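Local coordinates for protein arginine N-methyltransferase SFM1 (Saccharomyces cerevisiae, PDB 5C74), which transfers a methyl group from S-adenosyl-L-methionine to a single arginine of ribosomal protein S3, giving monomethylarginine, at residues E10-W15 / Q48-L53; V80-P85 / D115-L120; I144-L149 / I160-Y165. All coordinates share one frame; numbering follows the deposited sequence.

Interaction 1: residues E10-W15 / Q48-L53. With SO4 (sulfate ion), chain C.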
loop_
_atom_site.group_PDB
_atom_site.type_symbol
_atom_site.label_atom_id
_atom_site.label_comp_id
_atom_site.label_asym_id
_atom_site.label_seq_id
_atom_site.Cartn_x
_atom_site.Cartn_y
_atom_site.Cartn_z
ATOM N N GLU A 10 -0.540 7.126 -2.657
ATOM C CA GLU A 10 0.632 7.077 -1.817
ATOM C C GLU A 10 0.820 5.643 -1.324
ATOM O O GLU A 10 -0.142 5.011 -0.896
ATOM C CB GLU A 10 0.466 8.033 -0.635
ATOM C CG GLU A 10 1.669 8.119 0.249
ATOM C CD GLU A 10 2.872 8.641 -0.493
ATOM O OE1 GLU A 10 3.986 8.146 -0.224
ATOM O OE2 GLU A 10 2.696 9.546 -1.338
ATOM N N GLY A 11 2.044 5.133 -1.395
ATOM C CA GLY A 11 2.355 3.854 -0.786
ATOM C C GLY A 11 2.143 2.638 -1.667
ATOM O O GLY A 11 1.420 2.683 -2.660
ATOM N N PHE A 12 2.792 1.547 -1.282
ATOM C CA PHE A 12 2.648 0.257 -1.937
ATOM C C PHE A 12 2.215 -0.761 -0.905
ATOM O O PHE A 12 2.997 -1.115 -0.035
ATOM C CB PHE A 12 3.967 -0.196 -2.568
ATOM C CG PHE A 12 4.439 0.678 -3.699
ATOM C CD1 PHE A 12 5.012 1.918 -3.443
ATOM C CD2 PHE A 12 4.338 0.241 -5.012
ATOM C CE1 PHE A 12 5.456 2.723 -4.477
ATOM C CE2 PHE A 12 4.782 1.044 -6.062
ATOM C CZ PHE A 12 5.332 2.283 -5.794
ATOM N N SER A 13 0.981 -1.228 -1.006
ATOM C CA SER A 13 0.515 -2.276 -0.106
ATOM C C SER A 13 1.249 -3.581 -0.395
ATOM O O SER A 13 1.787 -3.771 -1.486
ATOM C CB SER A 13 -0.976 -2.473 -0.255
ATOM O OG SER A 13 -1.240 -3.051 -1.519
ATOM N N GLU A 14 1.274 -4.484 0.578
ATOM C CA GLU A 14 2.012 -5.721 0.401
ATOM C C GLU A 14 1.457 -6.519 -0.777
ATOM O O GLU A 14 2.230 -7.062 -1.570
ATOM C CB GLU A 14 1.988 -6.549 1.692
ATOM C CG GLU A 14 2.771 -7.850 1.621
ATOM C CD GLU A 14 4.272 -7.656 1.392
ATOM O OE1 GLU A 14 4.797 -6.535 1.608
ATOM O OE2 GLU A 14 4.927 -8.644 0.995
ATOM N N TRP A 15 0.134 -6.557 -0.934
ATOM C CA TRP A 15 -0.424 -7.344 -2.034
ATOM C C TRP A 15 -0.075 -6.706 -3.379
ATOM O O TRP A 15 0.190 -7.427 -4.350
ATOM C CB TRP A 15 -1.949 -7.531 -1.898
ATOM C CG TRP A 15 -2.811 -6.291 -1.983
ATOM C CD1 TRP A 15 -3.278 -5.536 -0.941
ATOM C CD2 TRP A 15 -3.342 -5.701 -3.174
ATOM N NE1 TRP A 15 -4.060 -4.506 -1.415
ATOM C CE2 TRP A 15 -4.120 -4.590 -2.784
ATOM C CE3 TRP A 15 -3.230 -6.000 -4.541
ATOM C CZ2 TRP A 15 -4.786 -3.779 -3.705
ATOM C CZ3 TRP A 15 -3.899 -5.195 -5.459
ATOM C CH2 TRP A 15 -4.660 -4.095 -5.033
ATOM N N GLN A 48 12.051 -1.992 -1.684
ATOM C CA GLN A 48 13.342 -2.561 -2.072
ATOM C C GLN A 48 13.209 -3.754 -3.015
ATOM O O GLN A 48 14.042 -3.942 -3.906
ATOM C CB GLN A 48 14.138 -2.982 -0.834
ATOM C CG GLN A 48 14.707 -1.819 -0.037
ATOM C CD GLN A 48 15.706 -1.003 -0.835
ATOM O OE1 GLN A 48 15.546 0.204 -1.004
ATOM N NE2 GLN A 48 16.741 -1.663 -1.333
ATOM N N ARG A 49 12.174 -4.561 -2.817
ATOM C CA ARG A 49 11.964 -5.720 -3.670
ATOM C C ARG A 49 11.726 -5.287 -5.114
ATOM O O ARG A 49 12.202 -5.937 -6.055
ATOM C CB ARG A 49 10.798 -6.565 -3.143
ATOM C CG ARG A 49 11.226 -7.519 -2.028
ATOM C CD ARG A 49 10.009 -8.098 -1.287
ATOM N NE ARG A 49 9.235 -7.063 -0.595
ATOM C CZ ARG A 49 7.972 -7.233 -0.211
ATOM N NH1 ARG A 49 7.362 -8.394 -0.449
ATOM N NH2 ARG A 49 7.321 -6.253 0.404
ATOM N N LEU A 50 11.025 -4.173 -5.293
ATOM C CA LEU A 50 10.706 -3.721 -6.645
ATOM C C LEU A 50 11.914 -3.035 -7.294
ATOM O O LEU A 50 12.166 -3.187 -8.493
ATOM C CB LEU A 50 9.497 -2.789 -6.625
ATOM C CG LEU A 50 8.209 -3.469 -6.125
ATOM C CD1 LEU A 50 7.067 -2.476 -6.045
ATOM C CD2 LEU A 50 7.816 -4.645 -7.037
ATOM N N LEU A 51 12.651 -2.272 -6.502
ATOM C CA LEU A 51 13.896 -1.687 -6.998
ATOM C C LEU A 51 14.854 -2.782 -7.471
ATOM O O LEU A 51 15.436 -2.681 -8.550
ATOM C CB LEU A 51 14.541 -0.829 -5.920
ATOM C CG LEU A 51 13.813 0.488 -5.631
ATOM C CD1 LEU A 51 14.501 1.245 -4.493
ATOM C CD2 LEU A 51 13.698 1.358 -6.876
ATOM N N LYS A 52 14.993 -3.847 -6.684
ATOM C CA LYS A 52 15.909 -4.921 -7.061
ATOM C C LYS A 52 15.450 -5.620 -8.331
ATOM O O LYS A 52 16.269 -6.147 -9.085
ATOM C CB LYS A 52 16.066 -5.933 -5.922
ATOM C CG LYS A 52 16.768 -5.337 -4.708
ATOM C CD LYS A 52 17.280 -6.403 -3.757
ATOM C CE LYS A 52 17.919 -5.766 -2.530
ATOM N NZ LYS A 52 16.923 -4.983 -1.747
ATOM N N LEU A 53 14.148 -5.607 -8.585
ATOM C CA LEU A 53 13.626 -6.208 -9.809
ATOM C C LEU A 53 13.692 -5.245 -11.007
ATOM O O LEU A 53 13.338 -5.607 -12.128
ATOM C CB LEU A 53 12.185 -6.688 -9.594
ATOM C CG LEU A 53 12.053 -8.001 -8.809
ATOM C CD1 LEU A 53 10.582 -8.331 -8.488
ATOM C CD2 LEU A 53 12.684 -9.142 -9.593
HETATM S S SO4 C . 10.283 -3.902 0.770
HETATM O O1 SO4 C . 8.848 -3.833 1.052
HETATM O O2 SO4 C . 10.802 -2.547 0.849
HETATM O O3 SO4 C . 10.496 -4.458 -0.561
HETATM O O4 SO4 C . 10.963 -4.736 1.752
#

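Interaction 2: residues V80-P85 / D115-L120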
loop_
_atom_site.group_PDB
_atom_site.type_symbol
_atom_site.label_atom_id
_atom_site.label_comp_id
_atom_site.label_asym_id
_atom_site.label_seq_id
_atom_site.Cartn_x
_atom_site.Cartn_y
_atom_site.Cartn_z
ATOM N N VAL A 80 -1.861 3.247 -28.531
ATOM C CA VAL A 80 -1.864 2.975 -27.091
ATOM C C VAL A 80 -3.257 2.520 -26.671
ATOM O O VAL A 80 -4.232 3.245 -26.855
ATOM C CB VAL A 80 -1.435 4.221 -26.286
ATOM C CG1 VAL A 80 -1.445 3.918 -24.808
ATOM C CG2 VAL A 80 -0.031 4.697 -26.734
ATOM N N CYS A 81 -3.341 1.309 -26.130
ATOM C CA CYS A 81 -4.605 0.719 -25.727
ATOM C C CYS A 81 -4.917 1.035 -24.273
ATOM O O CYS A 81 -4.046 0.958 -23.410
ATOM C CB CYS A 81 -4.573 -0.798 -25.940
ATOM S SG CYS A 81 -6.115 -1.599 -25.453
ATOM N N LEU A 82 -6.160 1.403 -23.995
ATOM C CA LEU A 82 -6.557 1.645 -22.617
ATOM C C LEU A 82 -7.529 0.556 -22.175
ATOM O O LEU A 82 -8.551 0.343 -22.821
ATOM C CB LEU A 82 -7.201 3.025 -22.471
ATOM C CG LEU A 82 -7.794 3.344 -21.096
ATOM C CD1 LEU A 82 -6.677 3.570 -20.046
ATOM C CD2 LEU A 82 -8.697 4.562 -21.201
ATOM N N LEU A 83 -7.197 -0.158 -21.103
ATOM C CA LEU A 83 -8.164 -1.079 -20.501
ATOM C C LEU A 83 -9.380 -0.279 -20.089
ATOM O O LEU A 83 -9.274 0.686 -19.333
ATOM C CB LEU A 83 -7.593 -1.805 -19.282
ATOM C CG LEU A 83 -8.643 -2.697 -18.591
ATOM C CD1 LEU A 83 -9.078 -3.827 -19.536
ATOM C CD2 LEU A 83 -8.140 -3.259 -17.263
ATOM N N ASP A 84 -10.540 -0.669 -20.591
ATOM C CA ASP A 84 -11.733 0.134 -20.374
ATOM C C ASP A 84 -12.915 -0.803 -20.100
ATOM O O ASP A 84 -13.440 -1.418 -21.019
ATOM C CB ASP A 84 -11.985 1.020 -21.600
ATOM C CG ASP A 84 -13.125 2.019 -21.406
ATOM O OD1 ASP A 84 -13.831 1.972 -20.372
ATOM O OD2 ASP A 84 -13.327 2.849 -22.322
ATOM N N PRO A 85 -13.331 -0.912 -18.831
ATOM C CA PRO A 85 -14.472 -1.782 -18.499
ATOM C C PRO A 85 -15.800 -1.304 -19.096
ATOM O O PRO A 85 -16.755 -2.087 -19.140
ATOM C CB PRO A 85 -14.516 -1.740 -16.966
ATOM C CG PRO A 85 -13.795 -0.481 -16.589
ATOM C CD PRO A 85 -12.734 -0.288 -17.638
ATOM N N ASP A 115 -13.658 10.085 -13.249
ATOM C CA ASP A 115 -13.679 9.199 -14.406
ATOM C C ASP A 115 -12.322 9.325 -15.094
ATOM O O ASP A 115 -12.130 10.193 -15.945
ATOM C CB ASP A 115 -14.826 9.579 -15.343
ATOM C CG ASP A 115 -14.913 8.692 -16.573
ATOM O OD1 ASP A 115 -13.982 7.902 -16.837
ATOM O OD2 ASP A 115 -15.926 8.804 -17.299
ATOM N N ARG A 116 -11.386 8.479 -14.694
ATOM C CA ARG A 116 -10.003 8.594 -15.144
ATOM C C ARG A 116 -9.894 8.345 -16.643
ATOM O O ARG A 116 -9.054 8.941 -17.326
ATOM C CB ARG A 116 -9.115 7.627 -14.361
ATOM C CG ARG A 116 -7.618 7.725 -14.695
ATOM C CD ARG A 116 -7.112 9.156 -14.550
ATOM N NE ARG A 116 -5.686 9.289 -14.890
ATOM C CZ ARG A 116 -5.052 10.451 -14.989
ATOM N NH1 ARG A 116 -5.703 11.587 -14.765
ATOM N NH2 ARG A 116 -3.765 10.481 -15.320
ATOM N N THR A 117 -10.748 7.464 -17.159
ATOM C CA THR A 117 -10.772 7.217 -18.595
ATOM C C THR A 117 -11.071 8.512 -19.324
ATOM O O THR A 117 -10.372 8.883 -20.278
ATOM C CB THR A 117 -11.805 6.151 -18.962
ATOM O OG1 THR A 117 -11.334 4.899 -18.470
ATOM C CG2 THR A 117 -11.992 6.066 -20.494
ATOM N N LYS A 118 -12.095 9.225 -18.861
ATOM C CA LYS A 118 -12.475 10.466 -19.517
ATOM C C LYS A 118 -11.408 11.546 -19.336
ATOM O O LYS A 118 -11.160 12.338 -20.252
ATOM C CB LYS A 118 -13.834 10.966 -18.995
ATOM C CG LYS A 118 -14.415 12.113 -19.816
ATOM C CD LYS A 118 -15.837 12.479 -19.352
ATOM C CE LYS A 118 -16.528 13.402 -20.347
ATOM N NZ LYS A 118 -17.949 13.673 -19.954
ATOM N N GLU A 119 -10.772 11.571 -18.169
ATOM C CA GLU A 119 -9.675 12.503 -17.933
ATOM C C GLU A 119 -8.530 12.284 -18.922
ATOM O O GLU A 119 -8.017 13.239 -19.514
ATOM C CB GLU A 119 -9.153 12.365 -16.500
ATOM C CG GLU A 119 -10.119 12.895 -15.453
ATOM C CD GLU A 119 -9.630 12.665 -14.023
ATOM O OE1 GLU A 119 -8.480 12.216 -13.844
ATOM O OE2 GLU A 119 -10.409 12.936 -13.076
ATOM N N LEU A 120 -8.123 11.029 -19.081
ATOM C CA LEU A 120 -7.010 10.703 -19.977
ATOM C C LEU A 120 -7.340 11.081 -21.409
ATOM O O LEU A 120 -6.540 11.710 -22.106
ATOM C CB LEU A 120 -6.668 9.218 -19.886
ATOM C CG LEU A 120 -5.842 8.783 -18.672
ATOM C CD1 LEU A 120 -5.835 7.268 -18.529
ATOM C CD2 LEU A 120 -4.417 9.304 -18.801
HETATM O O HOH W 1 -13.574 3.481 -18.255
#

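Interaction 3: residues I144-L149 / I160-Y165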
loop_
_atom_site.group_PDB
_atom_site.type_symbol
_atom_site.label_atom_id
_atom_site.label_comp_id
_atom_site.label_asym_id
_atom_site.label_seq_id
_atom_site.Cartn_x
_atom_site.Cartn_y
_atom_site.Cartn_z
ATOM N N ILE A 144 -2.583 -8.581 -17.158
ATOM C CA ILE A 144 -1.368 -8.556 -17.953
ATOM C C ILE A 144 -1.070 -9.948 -18.501
ATOM O O ILE A 144 -0.718 -10.080 -19.669
ATOM C CB ILE A 144 -0.183 -7.998 -17.145
ATOM C CG1 ILE A 144 -0.432 -6.498 -16.922
ATOM C CG2 ILE A 144 1.157 -8.249 -17.888
ATOM C CD1 ILE A 144 0.658 -5.767 -16.185
ATOM N N ARG A 145 -1.258 -10.995 -17.694
ATOM C CA ARG A 145 -1.056 -12.346 -18.229
ATOM C C ARG A 145 -2.017 -12.601 -19.387
ATOM O O ARG A 145 -1.645 -13.170 -20.415
ATOM C CB ARG A 145 -1.254 -13.420 -17.151
ATOM C CG ARG A 145 -1.162 -14.837 -17.687
ATOM C CD ARG A 145 -1.102 -15.850 -16.553
ATOM N NE ARG A 145 0.164 -15.738 -15.858
ATOM C CZ ARG A 145 1.266 -16.363 -16.255
ATOM N NH1 ARG A 145 1.232 -17.162 -17.319
ATOM N NH2 ARG A 145 2.389 -16.205 -15.582
ATOM N N THR A 146 -3.259 -12.183 -19.207
ATOM C CA THR A 146 -4.277 -12.381 -20.220
ATOM C C THR A 146 -3.909 -11.645 -21.492
ATOM O O THR A 146 -4.040 -12.186 -22.589
ATOM C CB THR A 146 -5.656 -11.914 -19.731
ATOM O OG1 THR A 146 -6.056 -12.712 -18.601
ATOM C CG2 THR A 146 -6.687 -12.053 -20.852
ATOM N N THR A 147 -3.426 -10.421 -21.344
ATOM C CA THR A 147 -3.049 -9.637 -22.513
ATOM C C THR A 147 -1.891 -10.298 -23.273
ATOM O O THR A 147 -1.862 -10.302 -24.515
ATOM C CB THR A 147 -2.686 -8.202 -22.099
ATOM O OG1 THR A 147 -3.859 -7.568 -21.568
ATOM C CG2 THR A 147 -2.188 -7.417 -23.330
ATOM N N GLN A 148 -0.943 -10.866 -22.532
ATOM C CA GLN A 148 0.171 -11.581 -23.150
ATOM C C GLN A 148 -0.327 -12.781 -23.956
ATOM O O GLN A 148 0.138 -13.042 -25.070
ATOM C CB GLN A 148 1.174 -12.036 -22.082
ATOM C CG GLN A 148 1.927 -10.893 -21.440
ATOM C CD GLN A 148 3.057 -10.402 -22.321
ATOM O OE1 GLN A 148 2.938 -9.375 -22.989
ATOM N NE2 GLN A 148 4.152 -11.144 -22.339
ATOM N N LEU A 149 -1.256 -13.528 -23.385
ATOM C CA LEU A 149 -1.803 -14.693 -24.071
ATOM C C LEU A 149 -2.463 -14.281 -25.387
ATOM O O LEU A 149 -2.331 -14.962 -26.411
ATOM C CB LEU A 149 -2.814 -15.418 -23.157
ATOM C CG LEU A 149 -2.214 -16.113 -21.925
ATOM C CD1 LEU A 149 -3.305 -16.538 -20.917
ATOM C CD2 LEU A 149 -1.427 -17.323 -22.394
ATOM N N ILE A 160 -8.977 -18.934 -23.634
ATOM C CA ILE A 160 -8.207 -18.985 -22.396
ATOM C C ILE A 160 -9.031 -19.672 -21.313
ATOM O O ILE A 160 -10.236 -19.450 -21.205
ATOM C CB ILE A 160 -7.769 -17.575 -21.959
ATOM C CG1 ILE A 160 -6.876 -16.966 -23.049
ATOM C CG2 ILE A 160 -7.015 -17.613 -20.603
ATOM C CD1 ILE A 160 -6.651 -15.455 -22.908
ATOM N N LYS A 161 -8.383 -20.542 -20.550
ATOM C CA LYS A 161 -9.042 -21.220 -19.440
ATOM C C LYS A 161 -8.963 -20.369 -18.166
ATOM O O LYS A 161 -7.877 -20.137 -17.632
ATOM C CB LYS A 161 -8.416 -22.596 -19.219
ATOM C CG LYS A 161 -8.673 -23.568 -20.391
ATOM C CD LYS A 161 -8.146 -24.959 -20.082
ATOM C CE LYS A 161 -8.358 -25.898 -21.267
ATOM N NZ LYS A 161 -9.722 -25.729 -21.845
ATOM N N PHE A 162 -10.125 -19.904 -17.702
ATOM C CA PHE A 162 -10.219 -19.082 -16.488
ATOM C C PHE A 162 -10.940 -19.814 -15.359
ATOM O O PHE A 162 -11.612 -20.820 -15.592
ATOM C CB PHE A 162 -10.972 -17.770 -16.751
ATOM C CG PHE A 162 -10.333 -16.859 -17.767
ATOM C CD1 PHE A 162 -9.192 -16.120 -17.453
ATOM C CD2 PHE A 162 -10.923 -16.689 -19.017
ATOM C CE1 PHE A 162 -8.631 -15.258 -18.378
ATOM C CE2 PHE A 162 -10.380 -15.837 -19.949
ATOM C CZ PHE A 162 -9.223 -15.109 -19.642
ATOM N N ILE A 163 -10.807 -19.292 -14.140
ATOM C CA ILE A 163 -11.709 -19.638 -13.047
ATOM C C ILE A 163 -12.232 -18.323 -12.474
ATOM O O ILE A 163 -11.474 -17.379 -12.283
ATOM C CB ILE A 163 -11.029 -20.487 -11.936
ATOM C CG1 ILE A 163 -12.039 -20.846 -10.838
ATOM C CG2 ILE A 163 -9.807 -19.782 -11.329
ATOM C CD1 ILE A 163 -11.569 -21.959 -9.918
ATOM N N ASP A 164 -13.530 -18.258 -12.224
ATOM C CA ASP A 164 -14.144 -17.048 -11.698
ATOM C C ASP A 164 -14.382 -17.188 -10.206
ATOM O O ASP A 164 -14.968 -18.180 -9.760
ATOM C CB ASP A 164 -15.475 -16.767 -12.405
ATOM C CG ASP A 164 -15.296 -16.356 -13.852
ATOM O OD1 ASP A 164 -14.179 -15.921 -14.222
ATOM O OD2 ASP A 164 -16.279 -16.468 -14.616
ATOM N N TYR A 165 -13.956 -16.187 -9.444
ATOM C CA TYR A 165 -14.196 -16.160 -8.012
ATOM C C TYR A 165 -13.721 -17.427 -7.295
ATOM O O TYR A 165 -14.500 -18.078 -6.602
ATOM C CB TYR A 165 -15.685 -15.941 -7.750
ATOM C CG TYR A 165 -16.116 -14.497 -7.869
ATOM C CD1 TYR A 165 -15.955 -13.793 -9.056
ATOM C CD2 TYR A 165 -16.707 -13.847 -6.796
ATOM C CE1 TYR A 165 -16.357 -12.476 -9.167
ATOM C CE2 TYR A 165 -17.106 -12.530 -6.899
ATOM C CZ TYR A 165 -16.935 -11.849 -8.084
ATOM O OH TYR A 165 -17.345 -10.536 -8.166
#

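Interaction 1: residues E10-W15 / Q48-L53
Arg-49 and Leu-50, near the start of the short helix 48-52, reach across to Glu-14, at the start of helix 14-27, and Phe-12, in the turn before it. In the second segment, Gln-48 takes part through its backbone: Gln-48 N donates to O2 of a sulfate ion, probably from the crystallisation liquor, at 2.9 Å. Arg-49 holds that ion through three nitrogens while gripping Glu-14. Its backbone N gives a 2.8 Å bond to sulfate O3, and the side chain, bent at chi3 (-64°), curls back until NE meets O3 at 2.9 Å; two donors therefore share one oxygen. Arg-49 NH2 divides its hydrogens, one going to sulfate O1 (2.9 Å) and the other to Glu-14 OE1 (2.8 Å), while Arg-49 NH1 meets Glu-14 OE2, also at 2.8 Å. The result is an end-on bidentate salt bridge, each carboxylate oxygen approached on its syn side and the two flat groups only 10° from coplanar. Glu-14 and the sulfate together probably fix the rotation of the guanidinium, and the carboxylate probably offsets part of its charge. An alanine in place of Glu-14 would probably leave Arg-49 NH1 without this mate and the guanidinium freer to turn about its remaining bonds to the sulfate. Leu-50 adds the apolar half: its CD1 lies 4.0 Å from Phe-12 CD2, meeting the ring obliquely, and the ring is also stacked with His-7. Lys-202 of the second subunit binds Phe-12 O, so this turn also belongs to the dimer interface. Backbone N-H groups at the first turn of a helix, joined by an arginine, form a classic helix N-terminal anion site, here at the start of helix 48-52 of a SPOUT methyltransferase, its arginine held by a glutamate of helix 14-27.

Interaction 2: residues V80-P85 / D115-L120
Leu-82, on strand 80-83, packs its two methyl branches against two residues one turn apart on helix 116-123. This apolar part carries most of the contact. Leu-82 CD2 lies 3.7 Å from Thr-117 CG2, and the other branch, Leu-82 CD1, reaches Leu-120 CD1 at 4.1 Å, so each branch of the leucine meets a different residue of the helix. Leu-120 continues to Leu-62 and Leu-128, and Leu-82 to Val-103, which makes these methyls part of the layer between helix 116-123 and the six-stranded parallel sheet of the alpha/beta SPOUT fold.

Polar contact passes through a water. Asp-84, just beyond the strand, receives a bond from it at OD1 (2.6 Å), and the same water lies 2.7 Å from Thr-117 OG1. The threonine can serve both parts because of its rotation: with chi1 at -70° the hydroxyl sits beside the backbone N, facing the water, while CG2 is left to touch Leu-82 and, at 3.9 Å, Asp-84 OD2. That second carboxylate oxygen takes its hydrogen bond from Ser-130 on the neighbouring strand, and Arg-86 N adds another to OD1, so both oxygens of Asp-84 are held.

The start of the helix is tied up by polar bonds of its own. Asp-115 caps it, its OD1 accepting from Lys-118 N at 3.1 Å from above the carboxylate plane, and Arg-116 NH1 pairs with Glu-119 OE1 at 3.0 Å while its NE is bound to Glu-6. Chemically, then, no direct hydrogen bond joins strand to helix: methyl packing probably sets the spacing, and a single water bridges carboxylate and threonine hydroxyl just past the end of the strand.

Interaction 3: residues I144-L149 / I160-Y165
Helix 140-151 and the approach to strand 162-169 draw closest at Leu-149 and Ile-160, whose CA atoms are 7.9 Å apart, too far for backbone bonding, so side chains make the whole contact. Ile-160 supplies its longest branch. Its CD1 lies 3.8 Å from Leu-149 CB and 4.0 Å from Thr-146 CG2, one helical turn earlier, and so sits against both residues. Lower on the isoleucine, CG2 meets the leucine tip, Leu-149 CD1, at 3.9 Å. Ile-160 CG1 is turned beside the backbone N (chi1 -61°), and this sends CD1 to the helix while CG2 also rests over one face of the Phe-162 ring, 3.5 Å above its plane and towards the rim.

Phe-162 adds the second half. Its ring crosses the Thr-146 side chain at about a right angle and brings its edge to it: Phe-162 CE1 is 3.6 Å from Thr-146 OG1, which lies near the ring plane. The hydroxyl is not left to the ring, since it is hydrogen-bonded to Thr-142 O of its own helix; what it offers the ring is a van der Waals contact against the aromatic C-H edge. Met-138 and Val-183 touch both Thr-146 and Phe-162, and the Phe-157 ring meets Phe-162 with planes about 35° apart, so that Phe-162 is packed by several side chains.

Strand 162-169 is the central member of a small antiparallel sheet of three strands, and the contact seats the start of that strand on the helix that follows the parallel sheet, joining the small sheet to a helix of the alpha/beta core of this SPOUT-family protein.

From the N terminus, interaction 1 closes first: the loop it shuts contains most of helix 14-27 and strand 32-35, and it ties the entrance of that helix to helix 48-52. Interaction 2 closes a later loop that carries strand 101-104 and joins strand 80-83 to helix 116-123. Interaction 3 shuts the shortest loop, ten residues, between helix 140-151 and the antiparallel sheet. The three follow one another in series, none nested or crossed. Interaction 1 lies on the opposite side of the chain's centre from the other two, with centres about 25 and 24 Å away; interactions 2 and 3 come within about 7 Å at their nearest atoms.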